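Local coordinates for DNA polymerase (Bacillus phage phi29, PDB 2PY5), which replicates viral DNA from a protein primer by strand displacement, with high processivity and fidelity, and proofreads with a 3'-5' exonuclease, at residues F[248-259]-F[471-480]; F[441-451]-F[457-468]. The protein carries 2 engineered substitutions. All coordinates share one frame; numbering follows the deposited sequence. Where two conformers were deposited one is given.

Interaction 1 (F[248-259]-F[471-480]). With EDO (1,2-ethanediol), chain T.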
loop_
_atom_site.group_PDB
_atom_site.type_symbol
_atom_site.label_atom_id
_atom_site.label_comp_id
_atom_site.label_asym_id
_atom_site.label_seq_id
_atom_site.Cartn_x
_atom_site.Cartn_y
_atom_site.Cartn_z
ATOM N N PHE F 248 8.115 -19.559 -5.947
ATOM C CA PHE F 248 8.671 -18.729 -7.005
ATOM C C PHE F 248 8.036 -17.355 -6.919
ATOM O O PHE F 248 6.839 -17.250 -6.671
ATOM C CB PHE F 248 8.361 -19.331 -8.360
ATOM C CG PHE F 248 9.025 -20.654 -8.605
ATOM C CD1 PHE F 248 8.382 -21.843 -8.278
ATOM C CD2 PHE F 248 10.289 -20.718 -9.180
ATOM C CE1 PHE F 248 8.990 -23.060 -8.516
ATOM C CE2 PHE F 248 10.888 -21.934 -9.428
ATOM C CZ PHE F 248 10.229 -23.111 -9.075
ATOM N N ASP F 249 8.846 -16.315 -7.164
ATOM C CA ASP F 249 8.396 -14.939 -7.084
ATOM C C ASP F 249 8.901 -14.190 -8.316
ATOM O O ASP F 249 10.088 -14.229 -8.603
ATOM C CB ASP F 249 8.950 -14.327 -5.796
ATOM C CG ASP F 249 8.341 -12.995 -5.452
ATOM O OD1 ASP F 249 7.486 -12.487 -6.204
ATOM O OD2 ASP F 249 8.719 -12.451 -4.389
ATOM N N VAL F 250 8.000 -13.506 -9.025
ATOM C CA VAL F 250 8.439 -12.724 -10.188
ATOM C C VAL F 250 9.389 -11.615 -9.711
ATOM O O VAL F 250 9.147 -10.978 -8.690
ATOM C CB VAL F 250 7.252 -12.111 -10.939
ATOM C CG1 VAL F 250 7.747 -11.278 -12.141
ATOM C CG2 VAL F 250 6.275 -13.196 -11.380
ATOM N N ASN F 251 10.457 -11.391 -10.472
ATOM C CA ASN F 251 11.355 -10.269 -10.228
ATOM C C ASN F 251 10.692 -8.983 -10.705
ATOM O O ASN F 251 10.565 -8.756 -11.922
ATOM C CB ASN F 251 12.692 -10.492 -10.938
ATOM C CG ASN F 251 13.422 -11.726 -10.438
ATOM O OD1 ASN F 251 13.559 -11.928 -9.222
ATOM N ND2 ASN F 251 13.901 -12.549 -11.360
ATOM N N SER F 252 10.233 -8.186 -9.742
ATOM C CA SER F 252 9.592 -6.891 -9.976
ATOM C C SER F 252 8.381 -6.980 -10.917
ATOM O O SER F 252 8.372 -6.393 -11.995
ATOM C CB SER F 252 10.610 -5.872 -10.451
ATOM O OG SER F 252 11.598 -5.660 -9.438
ATOM N N LEU F 253 7.347 -7.681 -10.456
ATOM C CA LEU F 253 6.149 -7.946 -11.256
ATOM C C LEU F 253 5.613 -6.731 -12.038
ATOM O O LEU F 253 5.448 -6.799 -13.254
ATOM C CB LEU F 253 5.040 -8.497 -10.345
ATOM C CG LEU F 253 3.682 -8.810 -11.006
ATOM C CD1 LEU F 253 3.762 -10.077 -11.769
ATOM C CD2 LEU F 253 2.598 -8.858 -9.935
ATOM N N TYR F 254 5.314 -5.649 -11.339
ATOM C CA TYR F 254 4.610 -4.538 -11.981
ATOM C C TYR F 254 5.525 -3.762 -12.905
ATOM O O TYR F 254 5.174 -3.579 -14.081
ATOM C CB TYR F 254 3.917 -3.660 -10.944
ATOM C CG TYR F 254 2.688 -4.335 -10.348
ATOM C CD1 TYR F 254 2.647 -4.709 -9.018
ATOM C CD2 TYR F 254 1.569 -4.607 -11.125
ATOM C CE1 TYR F 254 1.509 -5.341 -8.485
ATOM C CE2 TYR F 254 0.456 -5.213 -10.599
ATOM C CZ TYR F 254 0.426 -5.577 -9.300
ATOM O OH TYR F 254 -0.719 -6.186 -8.763
ATOM N N PRO F 255 6.735 -3.373 -12.441
ATOM C CA PRO F 255 7.661 -2.800 -13.413
ATOM C C PRO F 255 7.918 -3.694 -14.635
ATOM O O PRO F 255 8.094 -3.180 -15.758
ATOM C CB PRO F 255 8.943 -2.594 -12.595
ATOM C CG PRO F 255 8.457 -2.336 -11.231
ATOM C CD PRO F 255 7.311 -3.339 -11.084
ATOM N N ALA F 256 7.969 -5.017 -14.445
ATOM C CA ALA F 256 8.166 -5.928 -15.566
ATOM C C ALA F 256 7.027 -5.811 -16.586
ATOM O O ALA F 256 7.280 -5.803 -17.786
ATOM C CB ALA F 256 8.303 -7.369 -15.092
ATOM N N GLN F 257 5.789 -5.715 -16.121
ATOM C CA GLN F 257 4.665 -5.550 -17.074
ATOM C C GLN F 257 4.769 -4.223 -17.827
ATOM O O GLN F 257 4.559 -4.147 -19.045
ATOM C CB GLN F 257 3.298 -5.642 -16.393
ATOM C CG GLN F 257 3.081 -6.842 -15.504
ATOM C CD GLN F 257 3.607 -8.113 -16.071
ATOM O OE1 GLN F 257 3.224 -8.534 -17.165
ATOM N NE2 GLN F 257 4.520 -8.757 -15.333
ATOM N N MET F 258 5.103 -3.176 -17.085
ATOM C CA MET F 258 5.277 -1.838 -17.664
ATOM C C MET F 258 6.388 -1.806 -18.715
ATOM O O MET F 258 6.286 -1.103 -19.726
ATOM C CB MET F 258 5.527 -0.832 -16.535
ATOM C CG MET F 258 4.335 -0.765 -15.593
ATOM S SD MET F 258 4.715 0.011 -14.010
ATOM C CE MET F 258 4.629 1.615 -14.553
ATOM N N TYR F 259 7.438 -2.594 -18.497
ATOM C CA TYR F 259 8.593 -2.554 -19.369
ATOM C C TYR F 259 8.345 -3.235 -20.705
ATOM O O TYR F 259 8.884 -2.793 -21.711
ATOM C CB TYR F 259 9.788 -3.223 -18.687
ATOM C CG TYR F 259 11.132 -2.792 -19.231
ATOM C CD1 TYR F 259 11.853 -3.606 -20.086
ATOM C CD2 TYR F 259 11.678 -1.564 -18.877
ATOM C CE1 TYR F 259 13.102 -3.199 -20.597
ATOM C CE2 TYR F 259 12.916 -1.158 -19.347
ATOM C CZ TYR F 259 13.622 -1.973 -20.219
ATOM O OH TYR F 259 14.845 -1.576 -20.682
ATOM N N ILE F 471 8.237 -24.336 -16.691
ATOM C CA ILE F 471 8.658 -22.949 -16.393
ATOM C C ILE F 471 10.174 -22.746 -16.316
ATOM O O ILE F 471 10.629 -21.637 -16.069
ATOM C CB ILE F 471 7.977 -22.367 -15.089
ATOM C CG1 ILE F 471 8.513 -23.014 -13.813
ATOM C CG2 ILE F 471 6.464 -22.505 -15.159
ATOM C CD1 ILE F 471 7.980 -22.350 -12.540
ATOM N N LYS F 472 10.960 -23.797 -16.558
ATOM C CA LYS F 472 12.422 -23.686 -16.478
ATOM C C LYS F 472 12.990 -22.495 -17.236
ATOM O O LYS F 472 13.917 -21.838 -16.761
ATOM C CB LYS F 472 13.085 -24.942 -17.039
ATOM C CG LYS F 472 13.180 -26.033 -16.055
ATOM C CD LYS F 472 14.140 -27.105 -16.538
ATOM C CE LYS F 472 14.081 -28.353 -15.678
ATOM N NZ LYS F 472 13.498 -28.096 -14.349
ATOM N N ASP F 473 12.437 -22.240 -18.417
ATOM C CA ASP F 473 12.963 -21.210 -19.312
ATOM C C ASP F 473 12.582 -19.785 -18.917
ATOM O O ASP F 473 13.134 -18.823 -19.473
ATOM C CB ASP F 473 12.537 -21.491 -20.761
ATOM C CG ASP F 473 11.026 -21.441 -20.963
ATOM O OD1 ASP F 473 10.283 -21.143 -19.997
ATOM O OD2 ASP F 473 10.582 -21.705 -22.101
ATOM N N ILE F 474 11.641 -19.654 -17.974
ATOM C CA ILE F 474 11.229 -18.339 -17.429
ATOM C C ILE F 474 11.612 -18.164 -15.946
ATOM O O ILE F 474 11.091 -17.265 -15.265
ATOM C CB ILE F 474 9.719 -18.055 -17.678
ATOM C CG1 ILE F 474 8.802 -19.053 -16.967
ATOM C CG2 ILE F 474 9.431 -18.068 -19.169
ATOM C CD1 ILE F 474 7.336 -18.702 -17.075
ATOM N N VAL F 475 12.539 -19.011 -15.479
ATOM C CA VAL F 475 13.108 -18.918 -14.145
ATOM C C VAL F 475 14.503 -18.296 -14.162
ATOM O O VAL F 475 15.378 -18.731 -14.917
ATOM C CB VAL F 475 13.173 -20.302 -13.465
ATOM C CG1 VAL F 475 14.009 -20.240 -12.203
ATOM C CG2 VAL F 475 11.758 -20.787 -13.179
ATOM N N ASP F 476 14.710 -17.295 -13.314
ATOM C CA ASP F 476 16.002 -16.612 -13.202
ATOM C C ASP F 476 16.033 -15.859 -11.882
ATOM O O ASP F 476 15.042 -15.234 -11.527
ATOM C CB ASP F 476 16.205 -15.644 -14.372
ATOM C CG ASP F 476 17.629 -15.111 -14.447
ATOM O OD1 ASP F 476 17.952 -14.142 -13.721
ATOM O OD2 ASP F 476 18.437 -15.670 -15.219
ATOM N N PRO F 477 17.156 -15.913 -11.149
ATOM C CA PRO F 477 17.206 -15.260 -9.840
ATOM C C PRO F 477 17.105 -13.736 -9.833
ATOM O O PRO F 477 16.796 -13.171 -8.771
ATOM C CB PRO F 477 18.563 -15.685 -9.273
ATOM C CG PRO F 477 19.277 -16.324 -10.332
ATOM C CD PRO F 477 18.414 -16.615 -11.468
ATOM N N LYS F 478 17.378 -13.083 -10.975
ATOM C CA LYS F 478 17.505 -11.611 -11.028
ATOM C C LYS F 478 16.760 -10.906 -12.173
ATOM O O LYS F 478 16.327 -9.769 -12.012
ATOM C CB LYS F 478 18.984 -11.208 -11.132
ATOM C CG LYS F 478 19.962 -12.109 -10.401
ATOM C CD LYS F 478 21.380 -11.560 -10.493
ATOM C CE LYS F 478 22.421 -12.687 -10.585
ATOM N NZ LYS F 478 22.276 -13.715 -9.500
ATOM N N LYS F 479 16.634 -11.567 -13.324
ATOM C CA LYS F 479 16.157 -10.914 -14.551
ATOM C C LYS F 479 14.734 -10.397 -14.408
ATOM O O LYS F 479 13.861 -11.108 -13.920
ATOM C CB LYS F 479 16.239 -11.874 -15.748
ATOM C CG LYS F 479 17.644 -12.107 -16.324
ATOM C CD LYS F 479 17.561 -13.088 -17.494
ATOM C CE LYS F 479 18.926 -13.530 -17.979
ATOM N NZ LYS F 479 18.794 -14.573 -19.034
ATOM N N LEU F 480 14.503 -9.161 -14.850
ATOM C CA LEU F 480 13.214 -8.506 -14.736
ATOM C C LEU F 480 12.105 -9.337 -15.366
ATOM O O LEU F 480 12.194 -9.745 -16.513
ATOM C CB LEU F 480 13.254 -7.135 -15.405
ATOM C CG LEU F 480 12.000 -6.283 -15.382
ATOM C CD1 LEU F 480 11.596 -5.920 -13.962
ATOM C CD2 LEU F 480 12.194 -5.019 -16.228
HETATM C C1 EDO T . 6.281 -10.940 -17.338
HETATM O O1 EDO T . 6.654 -10.818 -15.961
HETATM C C2 EDO T . 6.755 -9.729 -18.137
HETATM O O2 EDO T . 8.188 -9.640 -18.132
HETATM O O HOH W 1 15.628 -10.873 -7.688
#

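Interaction 2 (F[441-451]-F[457-468]). With EDO (1,2-ethanediol), chain X.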
loop_
_atom_site.group_PDB
_atom_site.type_symbol
_atom_site.label_atom_id
_atom_site.label_comp_id
_atom_site.label_asym_id
_atom_site.label_seq_id
_atom_site.Cartn_x
_atom_site.Cartn_y
_atom_site.Cartn_z
ATOM N N THR F 441 0.940 -14.336 -13.457
ATOM C CA THR F 441 0.878 -15.274 -12.340
ATOM C C THR F 441 -0.085 -16.445 -12.593
ATOM O O THR F 441 0.266 -17.601 -12.377
ATOM C CB THR F 441 0.523 -14.496 -11.082
ATOM O OG1 THR F 441 1.631 -13.629 -10.796
ATOM C CG2 THR F 441 0.201 -15.434 -9.888
ATOM N N ILE F 442 -1.274 -16.143 -13.095
ATOM C CA ILE F 442 -2.273 -17.172 -13.379
ATOM C C ILE F 442 -1.764 -18.169 -14.415
ATOM O O ILE F 442 -1.959 -19.388 -14.265
ATOM C CB ILE F 442 -3.605 -16.550 -13.827
ATOM C CG1 ILE F 442 -4.203 -15.741 -12.684
ATOM C CG2 ILE F 442 -4.562 -17.633 -14.325
ATOM C CD1 ILE F 442 -5.337 -14.813 -13.097
ATOM N N THR F 443 -1.103 -17.686 -15.470
ATOM C CA THR F 443 -0.650 -18.600 -16.523
ATOM C C THR F 443 0.460 -19.548 -16.031
ATOM O O THR F 443 0.463 -20.724 -16.392
ATOM C CB THR F 443 -0.231 -17.856 -17.808
ATOM O OG1 THR F 443 0.825 -16.945 -17.535
ATOM C CG2 THR F 443 -1.410 -17.106 -18.405
ATOM N N ALA F 444 1.357 -19.042 -15.184
ATOM C CA ALA F 444 2.406 -19.892 -14.612
ATOM C C ALA F 444 1.796 -20.899 -13.651
ATOM O O ALA F 444 2.111 -22.074 -13.703
ATOM C CB ALA F 444 3.467 -19.063 -13.920
ATOM N N ALA F 445 0.893 -20.448 -12.797
ATOM C CA ALA F 445 0.206 -21.368 -11.894
ATOM C C ALA F 445 -0.544 -22.462 -12.641
ATOM O O ALA F 445 -0.505 -23.636 -12.260
ATOM C CB ALA F 445 -0.764 -20.606 -10.988
ATOM N N GLN F 446 -1.246 -22.065 -13.697
ATOM C CA GLN F 446 -2.016 -23.000 -14.497
ATOM C C GLN F 446 -1.113 -24.028 -15.190
ATOM O O GLN F 446 -1.441 -25.207 -15.268
ATOM C CB GLN F 446 -2.858 -22.259 -15.525
ATOM C CG GLN F 446 -3.782 -23.138 -16.335
ATOM C CD GLN F 446 -4.801 -23.855 -15.477
ATOM O OE1 GLN F 446 -5.519 -23.213 -14.697
ATOM N NE2 GLN F 446 -4.888 -25.175 -15.614
ATOM N N ALA F 447 0.043 -23.565 -15.663
ATOM C CA ALA F 447 1.041 -24.463 -16.258
ATOM C C ALA F 447 1.518 -25.517 -15.274
ATOM O O ALA F 447 1.939 -26.617 -15.678
ATOM C CB ALA F 447 2.219 -23.661 -16.762
ATOM N N CYS F 448 1.483 -25.157 -13.981
ATOM C CA CYS F 448 1.900 -26.028 -12.887
ATOM C C CYS F 448 0.709 -26.551 -12.093
ATOM O O CYS F 448 0.828 -26.803 -10.886
ATOM C CB CYS F 448 2.830 -25.252 -11.952
ATOM S SG CYS F 448 4.327 -24.608 -12.748
ATOM N N TYR F 449 -0.438 -26.709 -12.753
ATOM C CA TYR F 449 -1.679 -27.042 -12.059
ATOM C C TYR F 449 -1.592 -28.262 -11.153
ATOM O O TYR F 449 -2.214 -28.282 -10.091
ATOM C CB TYR F 449 -2.828 -27.224 -13.059
ATOM C CG TYR F 449 -4.170 -27.429 -12.395
ATOM C CD1 TYR F 449 -4.872 -26.352 -11.861
ATOM C CD2 TYR F 449 -4.723 -28.693 -12.287
ATOM C CE1 TYR F 449 -6.099 -26.523 -11.239
ATOM C CE2 TYR F 449 -5.965 -28.879 -11.675
ATOM C CZ TYR F 449 -6.640 -27.787 -11.147
ATOM O OH TYR F 449 -7.865 -27.958 -10.534
ATOM N N ASP F 450 -0.829 -29.278 -11.568
ATOM C CA ASP F 450 -0.711 -30.518 -10.785
ATOM C C ASP F 450 -0.013 -30.351 -9.427
ATOM O O ASP F 450 -0.111 -31.228 -8.572
ATOM C CB ASP F 450 -0.035 -31.635 -11.605
ATOM C CG ASP F 450 1.368 -31.263 -12.122
ATOM O OD1 ASP F 450 1.987 -32.123 -12.789
ATOM O OD2 ASP F 450 1.855 -30.146 -11.898
ATOM N N ARG F 451 0.678 -29.221 -9.253
ATOM C CA ARG F 451 1.469 -28.954 -8.047
ATOM C C ARG F 451 1.083 -27.651 -7.350
ATOM O O ARG F 451 1.614 -27.349 -6.303
ATOM C CB ARG F 451 2.953 -28.925 -8.421
ATOM C CG ARG F 451 3.492 -30.286 -8.875
ATOM C CD ARG F 451 4.904 -30.154 -9.436
ATOM N NE ARG F 451 5.842 -29.623 -8.445
ATOM C CZ ARG F 451 7.127 -29.363 -8.674
ATOM N NH1 ARG F 451 7.649 -29.577 -9.878
ATOM N NH2 ARG F 451 7.887 -28.879 -7.700
ATOM N N THR F 457 -0.312 -12.635 -5.923
ATOM C CA THR F 457 0.081 -11.446 -6.672
ATOM C C THR F 457 1.219 -11.702 -7.616
ATOM O O THR F 457 1.004 -11.689 -8.822
ATOM C CB THR F 457 0.356 -10.233 -5.766
ATOM O OG1 THR F 457 -0.806 -9.975 -4.991
ATOM C CG2 THR F 457 0.674 -8.980 -6.611
ATOM N N ASP F 458 2.414 -11.932 -7.066
ATOM C CA ASP F 458 3.633 -12.158 -7.857
ATOM C C ASP F 458 4.287 -13.473 -7.486
ATOM O O ASP F 458 5.405 -13.725 -7.888
ATOM C CB ASP F 458 4.653 -11.003 -7.651
ATOM C CG ASP F 458 5.008 -10.758 -6.204
ATOM O OD1 ASP F 458 5.702 -9.746 -5.911
ATOM O OD2 ASP F 458 4.574 -11.551 -5.341
ATOM N N SER F 459 3.587 -14.337 -6.749
ATOM C CA SER F 459 4.235 -15.521 -6.221
ATOM C C SER F 459 3.365 -16.735 -6.409
ATOM O O SER F 459 2.150 -16.663 -6.312
ATOM C CB SER F 459 4.556 -15.353 -4.749
ATOM O OG SER F 459 5.394 -14.229 -4.538
ATOM N N ILE F 460 4.011 -17.848 -6.723
ATOM C CA ILE F 460 3.323 -19.142 -6.780
ATOM C C ILE F 460 4.046 -20.140 -5.873
ATOM O O ILE F 460 5.267 -20.192 -5.813
ATOM C CB ILE F 460 3.191 -19.713 -8.212
ATOM C CG1 ILE F 460 4.553 -19.969 -8.868
ATOM C CG2 ILE F 460 2.337 -18.752 -9.063
ATOM C CD1 ILE F 460 4.433 -20.587 -10.268
ATOM N N HIS F 461 3.257 -20.922 -5.152
ATOM C CA HIS F 461 3.764 -21.904 -4.201
ATOM C C HIS F 461 3.358 -23.273 -4.716
ATOM O O HIS F 461 2.169 -23.493 -4.983
ATOM C CB HIS F 461 3.116 -21.703 -2.829
ATOM C CG HIS F 461 3.386 -20.371 -2.192
ATOM N ND1 HIS F 461 3.475 -20.219 -0.824
ATOM C CD2 HIS F 461 3.553 -19.133 -2.718
ATOM C CE1 HIS F 461 3.694 -18.951 -0.538
ATOM N NE2 HIS F 461 3.748 -18.266 -1.668
ATOM N N LEU F 462 4.326 -24.187 -4.823
ATOM C CA LEU F 462 4.118 -25.527 -5.387
ATOM C C LEU F 462 4.500 -26.602 -4.378
ATOM O O LEU F 462 5.413 -26.418 -3.576
ATOM C CB LEU F 462 5.012 -25.734 -6.616
ATOM C CG LEU F 462 4.951 -24.739 -7.778
ATOM C CD1 LEU F 462 5.841 -25.242 -8.917
ATOM C CD2 LEU F 462 3.535 -24.518 -8.246
ATOM N N THR F 463 3.847 -27.759 -4.475
ATOM C CA THR F 463 4.357 -28.957 -3.813
ATOM C C THR F 463 5.637 -29.433 -4.527
ATOM O O THR F 463 5.871 -29.113 -5.696
ATOM C CB THR F 463 3.329 -30.098 -3.815
ATOM O OG1 THR F 463 2.983 -30.428 -5.163
ATOM C CG2 THR F 463 2.065 -29.712 -3.043
ATOM N N GLY F 464 6.482 -30.178 -3.821
ATOM C CA GLY F 464 7.731 -30.672 -4.402
ATOM C C GLY F 464 8.854 -29.652 -4.450
ATOM O O GLY F 464 8.634 -28.454 -4.263
ATOM N N THR F 465 10.068 -30.124 -4.742
ATOM C CA THR F 465 11.250 -29.262 -4.649
ATOM C C THR F 465 12.040 -29.094 -5.962
ATOM O O THR F 465 13.039 -28.382 -5.975
ATOM C CB THR F 465 12.194 -29.766 -3.557
ATOM O OG1 THR F 465 12.727 -31.027 -3.945
ATOM C CG2 THR F 465 11.451 -29.903 -2.231
ATOM N N GLU F 466 11.588 -29.718 -7.053
ATOM C CA GLU F 466 12.239 -29.559 -8.358
ATOM C C GLU F 466 11.535 -28.521 -9.216
ATOM O O GLU F 466 10.311 -28.440 -9.231
ATOM C CB GLU F 466 12.288 -30.894 -9.102
ATOM C CG GLU F 466 13.021 -32.003 -8.347
ATOM C CD GLU F 466 14.520 -31.749 -8.162
ATOM O OE1 GLU F 466 15.153 -32.502 -7.387
ATOM O OE2 GLU F 466 15.077 -30.814 -8.782
ATOM N N ILE F 467 12.312 -27.711 -9.927
ATOM C CA ILE F 467 11.725 -26.709 -10.807
ATOM C C ILE F 467 10.911 -27.423 -11.901
ATOM O O ILE F 467 11.435 -28.314 -12.579
ATOM C CB ILE F 467 12.798 -25.812 -11.442
ATOM C CG1 ILE F 467 13.508 -24.988 -10.355
ATOM C CG2 ILE F 467 12.157 -24.865 -12.456
ATOM C CD1 ILE F 467 14.778 -24.308 -10.822
ATOM N N PRO F 468 9.614 -27.062 -12.045
ATOM C CA PRO F 468 8.841 -27.664 -13.134
ATOM C C PRO F 468 9.459 -27.395 -14.515
ATOM O O PRO F 468 9.861 -26.268 -14.804
ATOM C CB PRO F 468 7.470 -26.992 -13.020
ATOM C CG PRO F 468 7.400 -26.466 -11.641
ATOM C CD PRO F 468 8.797 -26.141 -11.226
HETATM C C1 EDO X . -2.666 -21.448 -19.654
HETATM O O1 EDO X . -3.384 -22.568 -20.187
HETATM C C2 EDO X . -1.176 -21.578 -19.956
HETATM O O2 EDO X . -0.384 -21.704 -18.757
HETATM O O HOH W 2 0.766 -31.936 -5.559
#

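Interaction 1 (F[248-259]-F[471-480])
Ile471 sets its CD1 methyl over one face of the Phe248 ring, 4.1 Å from the ring centroid and 5° off the ring normal. This is a CH-pi contact. Val475 reaches the same ring through CG2, which lies 4.0 Å from Phe248 CE2, and the two side chains cross at about a right angle. From Asp476 on, the chain curls round the amide of Asn251. Asp476 OD1 accepts from Lys478 N, an Asx turn, and from Lys479 N, which completes an Asx motif. These two donors come from opposite faces of the carboxylate. The turned backbone offers two carbonyls to one nitrogen. Asn251 ND2 donates to Asp476 O at 2.9 Å and to Lys479 O at 2.9 Å. Both acceptors lie near the amide plane, so the two N-H bonds hold the amide's rotation. Its OD1 is bridged to Pro477 O by a water that donates to both. Leu480 closes the segment. With CG anti to the backbone N (chi1 -179°), it sends its branches to one side of helix 253-260, from the N-cap Ser252 on to Tyr259. CD1 sits 3.6 Å from Ser252 CB and 3.8 Å from Ala256 CB, while CD2 packs on Tyr259 CB at 3.9 Å. The loop thus borders the turn that carries strand 241-250, which bears the metal ligand Asp249, into helix 253-260. Strand 483-489 lies beside it, with Trp483 touching Phe248 and Ile474. Helix 361-373 meets Ser252 and Tyr259, and the Tyr259 hydroxyl bonds to Asp365.

Interaction 2 (F[441-451]-F[457-468])
Arg451 lays the edge of its guanidinium against two backbone carbonyls, that of Thr463 at the end of strand 459-463 and that of Glu466 in the loop after it. It meets Thr463 O side-on, with NE at 2.8 Å and NH2 as second donor. It meets Glu466 O end-on, through NH1 and NH2, the latter at 2.9 Å. Both oxygens lie near the guanidinium plane, so four bonds fix the orientation of that plane. The chain bends at chi3 (60°), which swings the head round to the carbonyls. Leu462 CD1 lies over one guanidinium face, offset toward the rim. Pro468 CG approaches NH1 obliquely, at 3.6 Å. The Arg451 carbonyl is used too: Thr463 N donates to it, and Leu462 CA makes a CA-H...O contact with it.

Cys448, just past the helix, makes two contacts: its CB touches Leu462 CD2 at 3.8 Å, and its SG packs on Pro468 CG at 3.8 Å. Further back, Ile460 stands against the helix. Its CD1 reaches Ala444 CB and its CG2 reaches Ala445 CB. Thr441 and Ile460 slide past each other in opposite directions, their CG2 methyls 4.0 Å apart. The Thr441 torsion (chi1 -67°) turns CG2 to this methyl and OG1 to the Thr457 carbonyl. OG1 donates to Thr457 O at 2.8 Å, from above the carbonyl plane.

Helix 441-447 and strand 459-463 run nearly parallel, 13° apart, with axes 8.8 Å from each other. Such a helix laid on an antiparallel sheet is characteristic of the polymerase palm. The strands 452-456 and 459-463 form a hairpin. The YCDTD motif, with metal-binding Asp456 and Asp458, spans the end of strand 452-456 and the turn.

Interactions 1 and 2 share one antiparallel sheet, in which strands 241-250 and 459-463 are neighbours. Their centres are 14 Å apart. Backbone bonds probably join them: Val250 N lies 2.8 Å from Asp458 O, and Ile460 N lies 2.9 Å from Phe248 O. Along the chain, interaction 2 is nested within the loop closed by interaction 1. The polymerase metal site lies at one end of this seam. Asp249, Val250 and Asp458 are ligands of the catalytic magnesium ion. In one of its two conformers, the Asp249 side chain is about 3 Å from that of Asp458. Tyr254, on the helix of interaction 1, and Asp458 also bind nucleotide. Each contact comes to about 9 Å from the DNA, nearest atoms.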